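Local coordinates for protein endoglycosidase (Bacteroides thetaiotaomicron, PDB 6Q64) that probably hydrolyses O-glycosyl bonds within complex N-glycans, acting as an endoglycosidase of glycoside hydrolase family 18, at residues S176-N181 with A227-V232; V215-L220 with S245-H250; Y266-P271 with L319-G324. The protein carries 1 engineered substitution. One frame throughout, in Å; residues are numbered along the deposited sequence.

Contact 1 of 3, residues S176-N181 with A227-V232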
loop_
_atom_site.group_PDB
_atom_site.type_symbol
_atom_site.label_atom_id
_atom_site.label_comp_id
_atom_site.label_asym_id
_atom_site.label_seq_id
_atom_site.Cartn_x
_atom_site.Cartn_y
_atom_site.Cartn_z
ATOM N N SER A 176 1.593 7.640 -16.345
ATOM C CA SER A 176 2.798 8.029 -15.573
ATOM C C SER A 176 3.298 6.798 -14.801
ATOM O O SER A 176 4.508 6.682 -14.615
ATOM C CB SER A 176 2.522 9.263 -14.735
ATOM O OG SER A 176 2.883 9.068 -13.384
ATOM N N ILE A 177 2.404 5.863 -14.490
ATOM C CA ILE A 177 2.726 4.530 -13.900
ATOM C C ILE A 177 3.393 3.659 -14.967
ATOM O O ILE A 177 4.357 2.963 -14.609
ATOM C CB ILE A 177 1.455 3.856 -13.329
ATOM C CG1 ILE A 177 1.138 4.392 -11.933
ATOM C CG2 ILE A 177 1.546 2.333 -13.335
ATOM C CD1 ILE A 177 -0.275 4.149 -11.505
ATOM N N GLU A 178 2.859 3.635 -16.195
ATOM C CA GLU A 178 3.323 2.716 -17.276
ATOM C C GLU A 178 4.721 3.171 -17.714
ATOM O O GLU A 178 5.538 2.311 -18.110
ATOM C CB GLU A 178 2.326 2.684 -18.443
ATOM C CG GLU A 178 0.929 2.204 -18.045
ATOM C CD GLU A 178 -0.048 1.937 -19.189
ATOM O OE1 GLU A 178 -1.288 2.083 -18.999
ATOM O OE2 GLU A 178 0.430 1.552 -20.264
ATOM N N LYS A 179 4.975 4.479 -17.598
ATOM C CA LYS A 179 6.220 5.173 -18.027
ATOM C C LYS A 179 7.411 4.710 -17.181
ATOM O O LYS A 179 8.507 4.672 -17.705
ATOM C CB LYS A 179 6.058 6.691 -17.887
ATOM C CG LYS A 179 7.367 7.454 -17.764
ATOM C CD LYS A 179 7.230 8.952 -17.787
ATOM C CE LYS A 179 8.524 9.623 -18.199
ATOM N NZ LYS A 179 8.254 10.952 -18.781
ATOM N N TYR A 180 7.211 4.433 -15.901
ATOM C CA TYR A 180 8.300 4.057 -14.969
ATOM C C TYR A 180 8.134 2.576 -14.598
ATOM O O TYR A 180 8.811 2.116 -13.686
ATOM C CB TYR A 180 8.327 5.077 -13.825
ATOM C CG TYR A 180 8.893 6.427 -14.219
ATOM C CD1 TYR A 180 10.234 6.563 -14.598
ATOM C CD2 TYR A 180 8.108 7.574 -14.202
ATOM C CE1 TYR A 180 10.779 7.791 -14.941
ATOM C CE2 TYR A 180 8.638 8.810 -14.551
ATOM C CZ TYR A 180 9.975 8.921 -14.921
ATOM O OH TYR A 180 10.492 10.135 -15.287
ATOM N N ASN A 181 7.289 1.861 -15.354
ATOM C CA ASN A 181 6.835 0.447 -15.174
ATOM C C ASN A 181 6.485 0.122 -13.701
ATOM O O ASN A 181 6.649 -1.053 -13.297
ATOM C CB ASN A 181 7.826 -0.532 -15.816
ATOM C CG ASN A 181 7.444 -1.984 -15.601
ATOM O OD1 ASN A 181 6.351 -2.413 -15.947
ATOM N ND2 ASN A 181 8.316 -2.746 -14.965
ATOM N N ALA A 227 -3.373 -5.316 -17.016
ATOM C CA ALA A 227 -1.893 -5.220 -17.113
ATOM C C ALA A 227 -1.224 -5.979 -15.952
ATOM O O ALA A 227 -0.008 -5.913 -15.843
ATOM C CB ALA A 227 -1.456 -3.764 -17.172
ATOM N N GLY A 228 -1.993 -6.668 -15.111
ATOM C CA GLY A 228 -1.496 -7.332 -13.894
ATOM C C GLY A 228 -1.202 -6.346 -12.775
ATOM O O GLY A 228 -0.739 -6.801 -11.721
ATOM N N ARG A 229 -1.476 -5.050 -12.946
ATOM C CA ARG A 229 -1.195 -4.022 -11.900
ATOM C C ARG A 229 -2.335 -3.939 -10.878
ATOM O O ARG A 229 -3.409 -4.490 -11.066
ATOM C CB ARG A 229 -0.926 -2.665 -12.557
ATOM C CG ARG A 229 0.380 -2.658 -13.319
ATOM C CD ARG A 229 0.767 -1.328 -13.900
ATOM N NE ARG A 229 1.039 -1.583 -15.313
ATOM C CZ ARG A 229 2.233 -1.619 -15.890
ATOM N NH1 ARG A 229 3.336 -1.391 -15.196
ATOM N NH2 ARG A 229 2.312 -1.873 -17.180
HETATM N N MSE A 230 -2.081 -3.164 -9.831
HETATM C CA MSE A 230 -2.886 -3.126 -8.637
HETATM C C MSE A 230 -3.535 -1.758 -8.497
HETATM O O MSE A 230 -2.908 -0.733 -8.761
HETATM C CB MSE A 230 -1.985 -3.305 -7.415
HETATM C CG MSE A 230 -1.795 -4.738 -6.937
HETATM SE SE MSE A 230 -0.569 -4.610 -5.395
HETATM C CE MSE A 230 -1.714 -4.338 -3.856
ATOM N N LEU A 231 -4.781 -1.753 -8.014
ATOM C CA LEU A 231 -5.375 -0.519 -7.531
ATOM C C LEU A 231 -5.761 -0.730 -6.079
ATOM O O LEU A 231 -6.192 -1.824 -5.759
ATOM C CB LEU A 231 -6.596 -0.124 -8.370
ATOM C CG LEU A 231 -7.331 1.123 -7.869
ATOM C CD1 LEU A 231 -6.408 2.327 -7.800
ATOM C CD2 LEU A 231 -8.531 1.440 -8.746
ATOM N N VAL A 232 -5.659 0.317 -5.277
ATOM C CA VAL A 232 -5.637 0.209 -3.798
ATOM C C VAL A 232 -6.079 1.557 -3.228
ATOM O O VAL A 232 -5.840 2.609 -3.833
ATOM C CB VAL A 232 -4.208 -0.212 -3.384
ATOM C CG1 VAL A 232 -3.596 0.649 -2.279
ATOM C CG2 VAL A 232 -4.146 -1.692 -3.054
#
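Ile177, in the last turns of helix 162-179, and Arg229, just ahead of strand 230-235, have CA atoms 9.6 Å apart, a gap spanned chiefly by the arginine side chain. Its aliphatic part comes first: Arg229 CD lies 3.8 Å from Ile177 CG2, and the two chains run alongside each other, pointing opposite ways. A bend at chi3 (-128°) then directs the guanidinium to the end of the helix. There Arg229 NH1 donates to Asn181 OD1 over 3.3 Å, with an N-H...O angle of 151°. The bond is long, NH1 stands above the carbonyl plane rather than on a lone pair, and the amide and guanidinium planes are 84° apart. NH1 also bonds to Leu182 O, giving that nitrogen two acceptors. Glu178 contributes its CG, 4.4 Å from Arg229 NH2, while its carboxylate pairs with Arg223. With an alanine here the NH1 donor is gone, and the Asn181 amide, its OD1 left without this mate, is likely to be set freer to turn. Asn181, at positive phi, is the C-prime residue of a Schellman motif, with Leu182 N paired to Ile177 O and a weak bond from Asn181 N to Glu178 O. The arginine thus meets the Schellman-terminated end of the helix beside parallel strands 184-189 and 230-235, an alpha/beta junction of the TIM barrel.

Contact 2 of 3, residues V215-L220 with S245-H250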
loop_
_atom_site.group_PDB
_atom_site.type_symbol
_atom_site.label_atom_id
_atom_site.label_comp_id
_atom_site.label_asym_id
_atom_site.label_seq_id
_atom_site.Cartn_x
_atom_site.Cartn_y
_atom_site.Cartn_z
ATOM N N VAL A 215 -16.193 6.744 -11.921
ATOM C CA VAL A 215 -15.626 6.538 -13.293
ATOM C C VAL A 215 -14.111 6.816 -13.223
ATOM O O VAL A 215 -13.348 6.328 -14.101
ATOM C CB VAL A 215 -16.392 7.312 -14.393
ATOM C CG1 VAL A 215 -16.347 8.812 -14.188
ATOM C CG2 VAL A 215 -15.925 6.930 -15.797
ATOM N N PHE A 216 -13.680 7.471 -12.144
ATOM C CA PHE A 216 -12.249 7.622 -11.795
ATOM C C PHE A 216 -11.647 6.225 -11.634
ATOM O O PHE A 216 -10.830 5.762 -12.466
ATOM C CB PHE A 216 -12.108 8.476 -10.536
ATOM C CG PHE A 216 -10.672 8.706 -10.154
ATOM C CD1 PHE A 216 -9.807 9.332 -11.039
ATOM C CD2 PHE A 216 -10.173 8.257 -8.936
ATOM C CE1 PHE A 216 -8.478 9.534 -10.703
ATOM C CE2 PHE A 216 -8.841 8.453 -8.603
ATOM C CZ PHE A 216 -7.999 9.098 -9.489
ATOM N N ILE A 217 -12.108 5.548 -10.592
ATOM C CA ILE A 217 -11.724 4.155 -10.230
ATOM C C ILE A 217 -12.018 3.221 -11.399
ATOM O O ILE A 217 -11.240 2.310 -11.614
ATOM C CB ILE A 217 -12.505 3.730 -8.982
ATOM C CG1 ILE A 217 -12.084 4.542 -7.759
ATOM C CG2 ILE A 217 -12.384 2.241 -8.747
ATOM C CD1 ILE A 217 -13.017 4.370 -6.605
ATOM N N GLU A 218 -13.131 3.424 -12.094
ATOM C CA GLU A 218 -13.519 2.571 -13.244
ATOM C C GLU A 218 -12.410 2.641 -14.305
ATOM O O GLU A 218 -12.066 1.568 -14.847
ATOM C CB GLU A 218 -14.877 3.007 -13.797
ATOM C CG GLU A 218 -16.001 2.016 -13.581
ATOM C CD GLU A 218 -17.337 2.504 -14.122
ATOM O OE1 GLU A 218 -17.360 3.060 -15.253
ATOM O OE2 GLU A 218 -18.351 2.369 -13.404
ATOM N N THR A 219 -11.869 3.846 -14.562
ATOM C CA THR A 219 -10.869 4.117 -15.635
ATOM C C THR A 219 -9.495 3.565 -15.252
ATOM O O THR A 219 -8.830 3.010 -16.132
ATOM C CB THR A 219 -10.675 5.604 -15.943
ATOM O OG1 THR A 219 -11.935 6.252 -16.143
ATOM C CG2 THR A 219 -9.811 5.799 -17.171
ATOM N N LEU A 220 -9.083 3.713 -13.996
ATOM C CA LEU A 220 -7.857 3.053 -13.474
ATOM C C LEU A 220 -7.993 1.528 -13.588
ATOM O O LEU A 220 -7.107 0.944 -14.202
ATOM C CB LEU A 220 -7.606 3.502 -12.040
ATOM C CG LEU A 220 -7.330 4.992 -11.876
ATOM C CD1 LEU A 220 -7.343 5.411 -10.413
ATOM C CD2 LEU A 220 -6.001 5.349 -12.514
ATOM N N SER A 245 -15.981 -1.785 -4.816
ATOM C CA SER A 245 -14.968 -2.489 -4.004
ATOM C C SER A 245 -14.334 -3.647 -4.804
ATOM O O SER A 245 -13.171 -3.975 -4.557
ATOM C CB SER A 245 -15.546 -2.936 -2.676
ATOM O OG SER A 245 -16.013 -4.274 -2.741
ATOM N N LYS A 246 -15.047 -4.285 -5.722
ATOM C CA LYS A 246 -14.456 -5.409 -6.494
ATOM C C LYS A 246 -13.352 -4.881 -7.413
ATOM O O LYS A 246 -12.552 -5.677 -7.874
ATOM C CB LYS A 246 -15.527 -6.159 -7.284
ATOM C CG LYS A 246 -16.522 -6.895 -6.400
ATOM C CD LYS A 246 -17.632 -7.608 -7.150
ATOM C CE LYS A 246 -18.499 -8.454 -6.239
ATOM N NZ LYS A 246 -19.920 -8.324 -6.606
ATOM N N LEU A 247 -13.295 -3.579 -7.654
ATOM C CA LEU A 247 -12.319 -2.990 -8.603
ATOM C C LEU A 247 -11.039 -2.551 -7.869
ATOM O O LEU A 247 -10.072 -2.113 -8.568
ATOM C CB LEU A 247 -12.979 -1.795 -9.289
ATOM C CG LEU A 247 -14.070 -2.102 -10.304
ATOM C CD1 LEU A 247 -14.439 -0.811 -11.011
ATOM C CD2 LEU A 247 -13.648 -3.169 -11.310
ATOM N N VAL A 248 -11.031 -2.695 -6.545
ATOM C CA VAL A 248 -9.931 -2.279 -5.642
ATOM C C VAL A 248 -9.363 -3.481 -4.883
ATOM O O VAL A 248 -10.107 -4.168 -4.174
ATOM C CB VAL A 248 -10.475 -1.221 -4.690
ATOM C CG1 VAL A 248 -9.505 -0.932 -3.571
ATOM C CG2 VAL A 248 -10.811 0.027 -5.469
ATOM N N ASP A 249 -8.051 -3.679 -4.976
ATOM C CA ASP A 249 -7.403 -4.949 -4.600
ATOM C C ASP A 249 -7.207 -4.981 -3.081
ATOM O O ASP A 249 -7.187 -6.113 -2.527
ATOM C CB ASP A 249 -6.137 -5.128 -5.435
ATOM C CG ASP A 249 -6.420 -5.212 -6.924
ATOM O OD1 ASP A 249 -7.180 -6.117 -7.313
ATOM O OD2 ASP A 249 -5.900 -4.356 -7.675
ATOM N N HIS A 250 -7.070 -3.833 -2.408
ATOM C CA HIS A 250 -6.927 -3.809 -0.920
ATOM C C HIS A 250 -7.540 -2.546 -0.332
ATOM O O HIS A 250 -7.472 -1.476 -0.969
ATOM C CB HIS A 250 -5.470 -3.821 -0.430
ATOM C CG HIS A 250 -4.798 -5.133 -0.594
ATOM N ND1 HIS A 250 -4.040 -5.416 -1.694
ATOM C CD2 HIS A 250 -4.818 -6.253 0.155
ATOM C CE1 HIS A 250 -3.602 -6.667 -1.623
ATOM N NE2 HIS A 250 -4.077 -7.204 -0.503
#
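In Ile217, chi1 of -67° sets CG2 opposite the backbone N and so brings it to Leu247 CB, while in Leu247, chi1 of -72° sets CG opposite the carbonyl carbon and serves to bring CD1 to Glu218 CG. Both Ile217 and Leu247 direct CB across the contact. The evidence for packing is a short set of carbon-carbon approaches. Ile217 CG2 sits 4.1 Å from Leu247 CB, and the same methyl lies 4.3 Å from Val248 CG2, so one branch of the isoleucine serves two consecutive residues. The remaining approach is on the outer side: Leu247 CD1 reaches Glu218 CG at 4.1 Å. Here the glutamate CB points away from the loop, yet its methylene still meets the leucine methyl.

The closest CA pair is Glu218 and Leu247, 7.3 Å apart. Leu247 is an inner residue of a type I turn from Ser245 to Val248, closed by Val248 N bonding to Ser245 O at 3.2 Å. Ile205, Leu240 and Leu231 also touch Ile217, and Leu240 touches Val248, which extends the apolar patch between helix 211-224 and the sheet. Arg225 meets the loop separately, through Asp249 and the carbonyl of Lys246.

With 140 Å² buried and carbon atoms alone in the close approaches, the direct union of these segments is apolar packing, consistent with a largely hydrophobic contribution, while the Glu218 carboxylate bonds to Gln214 on its own helix rather than to the loop.

Contact 3 of 3, residues Y266-P271 with L319-G324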
loop_
_atom_site.group_PDB
_atom_site.type_symbol
_atom_site.label_atom_id
_atom_site.label_comp_id
_atom_site.label_asym_id
_atom_site.label_seq_id
_atom_site.Cartn_x
_atom_site.Cartn_y
_atom_site.Cartn_z
ATOM N N TYR A 266 -13.725 -2.635 14.906
ATOM C CA TYR A 266 -14.885 -1.741 14.654
ATOM C C TYR A 266 -14.588 -0.872 13.437
ATOM O O TYR A 266 -15.492 -0.586 12.641
ATOM C CB TYR A 266 -15.270 -0.897 15.861
ATOM C CG TYR A 266 -16.316 0.130 15.528
ATOM C CD1 TYR A 266 -15.956 1.300 14.877
ATOM C CD2 TYR A 266 -17.649 -0.055 15.842
ATOM C CE1 TYR A 266 -16.880 2.280 14.561
ATOM C CE2 TYR A 266 -18.590 0.921 15.546
ATOM C CZ TYR A 266 -18.207 2.091 14.898
ATOM O OH TYR A 266 -19.110 3.061 14.554
ATOM N N LYS A 267 -13.336 -0.469 13.294
ATOM C CA LYS A 267 -12.904 0.471 12.234
ATOM C C LYS A 267 -12.976 -0.203 10.862
ATOM O O LYS A 267 -13.287 0.520 9.893
ATOM C CB LYS A 267 -11.482 0.964 12.495
ATOM C CG LYS A 267 -10.860 1.695 11.314
ATOM C CD LYS A 267 -9.583 2.415 11.680
ATOM C CE LYS A 267 -9.503 3.807 11.113
ATOM N NZ LYS A 267 -8.766 4.694 12.029
ATOM N N ILE A 268 -12.647 -1.494 10.760
ATOM C CA ILE A 268 -12.429 -2.152 9.439
ATOM C C ILE A 268 -13.568 -3.120 9.116
ATOM O O ILE A 268 -13.603 -3.588 7.967
ATOM C CB ILE A 268 -11.068 -2.875 9.368
ATOM C CG1 ILE A 268 -10.962 -4.011 10.371
ATOM C CG2 ILE A 268 -9.920 -1.908 9.546
ATOM C CD1 ILE A 268 -9.841 -4.939 10.075
ATOM N N ASN A 269 -14.419 -3.431 10.094
ATOM C CA ASN A 269 -15.608 -4.305 9.931
ATOM C C ASN A 269 -16.678 -3.583 9.118
ATOM O O ASN A 269 -17.448 -2.812 9.718
ATOM C CB ASN A 269 -16.229 -4.697 11.262
ATOM C CG ASN A 269 -17.194 -5.835 11.067
ATOM O OD1 ASN A 269 -17.758 -5.974 10.009
ATOM N ND2 ASN A 269 -17.345 -6.683 12.052
ATOM N N LYS A 270 -16.699 -3.884 7.824
ATOM C CA LYS A 270 -17.435 -3.207 6.730
ATOM C C LYS A 270 -17.882 -4.284 5.742
ATOM O O LYS A 270 -17.235 -4.541 4.714
ATOM C CB LYS A 270 -16.530 -2.190 6.036
ATOM C CG LYS A 270 -15.901 -1.177 6.963
ATOM C CD LYS A 270 -16.917 -0.293 7.624
ATOM C CE LYS A 270 -16.384 0.432 8.836
ATOM N NZ LYS A 270 -17.256 1.545 9.262
ATOM N N PRO A 271 -18.967 -5.012 6.078
ATOM C CA PRO A 271 -19.436 -6.090 5.216
ATOM C C PRO A 271 -20.001 -5.550 3.888
ATOM O O PRO A 271 -20.111 -6.323 2.989
ATOM C CB PRO A 271 -20.415 -6.835 6.124
ATOM C CG PRO A 271 -20.934 -5.762 7.054
ATOM C CD PRO A 271 -19.740 -4.888 7.325
ATOM N N LEU A 319 -4.398 -10.842 13.727
ATOM C CA LEU A 319 -5.799 -10.424 13.997
ATOM C C LEU A 319 -6.750 -11.410 13.338
ATOM O O LEU A 319 -6.821 -11.391 12.092
ATOM C CB LEU A 319 -6.033 -9.041 13.416
ATOM C CG LEU A 319 -7.365 -8.412 13.776
ATOM C CD1 LEU A 319 -7.426 -8.089 15.241
ATOM C CD2 LEU A 319 -7.590 -7.139 12.994
ATOM N N ASP A 320 -7.362 -12.281 14.147
ATOM C CA ASP A 320 -8.458 -13.206 13.764
ATOM C C ASP A 320 -9.727 -12.385 13.840
ATOM O O ASP A 320 -10.016 -11.916 14.912
ATOM C CB ASP A 320 -8.459 -14.421 14.690
ATOM C CG ASP A 320 -7.268 -15.330 14.406
ATOM O OD1 ASP A 320 -6.737 -15.230 13.246
ATOM O OD2 ASP A 320 -6.936 -16.188 15.296
ATOM N N LEU A 321 -10.385 -12.125 12.722
ATOM C CA LEU A 321 -11.689 -11.385 12.682
ATOM C C LEU A 321 -12.859 -12.235 13.151
ATOM O O LEU A 321 -12.726 -13.428 13.363
ATOM C CB LEU A 321 -11.848 -10.887 11.258
ATOM C CG LEU A 321 -10.816 -9.805 11.008
ATOM C CD1 LEU A 321 -10.043 -10.011 9.728
ATOM C CD2 LEU A 321 -11.476 -8.456 11.069
ATOM N N PRO A 322 -14.050 -11.659 13.418
ATOM C CA PRO A 322 -15.119 -12.413 14.100
ATOM C C PRO A 322 -15.554 -13.621 13.251
ATOM O O PRO A 322 -15.840 -14.642 13.798
ATOM C CB PRO A 322 -16.209 -11.385 14.303
ATOM C CG PRO A 322 -15.477 -10.051 14.172
ATOM C CD PRO A 322 -14.466 -10.291 13.081
ATOM N N SER A 323 -15.468 -13.480 11.928
ATOM C CA SER A 323 -15.694 -14.594 10.972
ATOM C C SER A 323 -14.712 -15.734 11.202
ATOM O O SER A 323 -15.005 -16.791 10.745
ATOM C CB SER A 323 -15.599 -14.126 9.570
ATOM O OG SER A 323 -14.257 -14.003 9.169
ATOM N N GLY A 324 -13.555 -15.485 11.809
ATOM C CA GLY A 324 -12.478 -16.473 12.002
ATOM C C GLY A 324 -11.345 -16.272 10.998
ATOM O O GLY A 324 -10.316 -16.926 11.097
#
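Apolar packing between Ile268 and the pair Leu319 and Leu321 makes up the main part of this contact. Ile268 CD1 is the atom that does the touching: it lies 4.0 Å from Leu321 CD2 and 4.3 Å from Leu319 CD2. One methyl therefore meets two leucines that are two residues apart in the loop. The isoleucine and Leu321 side chains cross at about a right angle and meet through their terminal methyls, CD1 and CD2. With chi1 at 63°, Ile268 CG1 occupies the crowded position between the backbone N and the carbonyl carbon, and chi2 of 164° extends CD1 from there to the leucines. All three residues are buried. Trp276 touches both Ile268 and Leu321, Ile282 touches Ile268 and Leu319, and Tyr253 adds to the packing on the isoleucine.

A looser contact lies at the margin, where an amide meets a ring carbon. Asn269 ND2 comes to 4.4 Å from Pro322 CG, an approach of the amide nitrogen to a ring carbon, with no bond. Asn269 is the first residue to leave helical angles after helix 261-268, and its amide extends nearer to the loop than its CB direction would suggest.

Backbone hydrogen bonding acts within the loop. A type I turn runs from Leu321 to Gly324, with Gly324 N donating to Leu321 O at 2.7 Å. Gly324 has phi of 102°, a conformation where a side chain would collide with the carbonyl oxygen of Ser323, which by itself calls for glycine.

The arrangement joins the end of helix 261-268 to the loop between helix 311-317 and strand 329-333, over strands 251-254 and 280-285: hydrophobic packing of the outer layer around the parallel strands of a TIM barrel.

In the fold
Contacts 1 and 2 interlock: their segments alternate along the chain, their centres are 13 Å apart, and Leu231 O lies 2.7 Å from Asp249 N, a probable hydrogen bond. Helix 211-224 of contact 2 is followed in the chain by strand 230-235 of contact 1. Contact 3 stands apart, its centre 22 Å from that of contact 2 and 30 Å from that of contact 1; its nearest atoms are about 7 Å from contact 2 and about 14 Å from contact 1. Contacts 1 and 3 lie on opposite sides of the chain's centre. Strand 184-189, next to strand 230-235, leads into the engineered glutamine, which probably replaces the family 18 acid glutamate at the barrel's catalytic end.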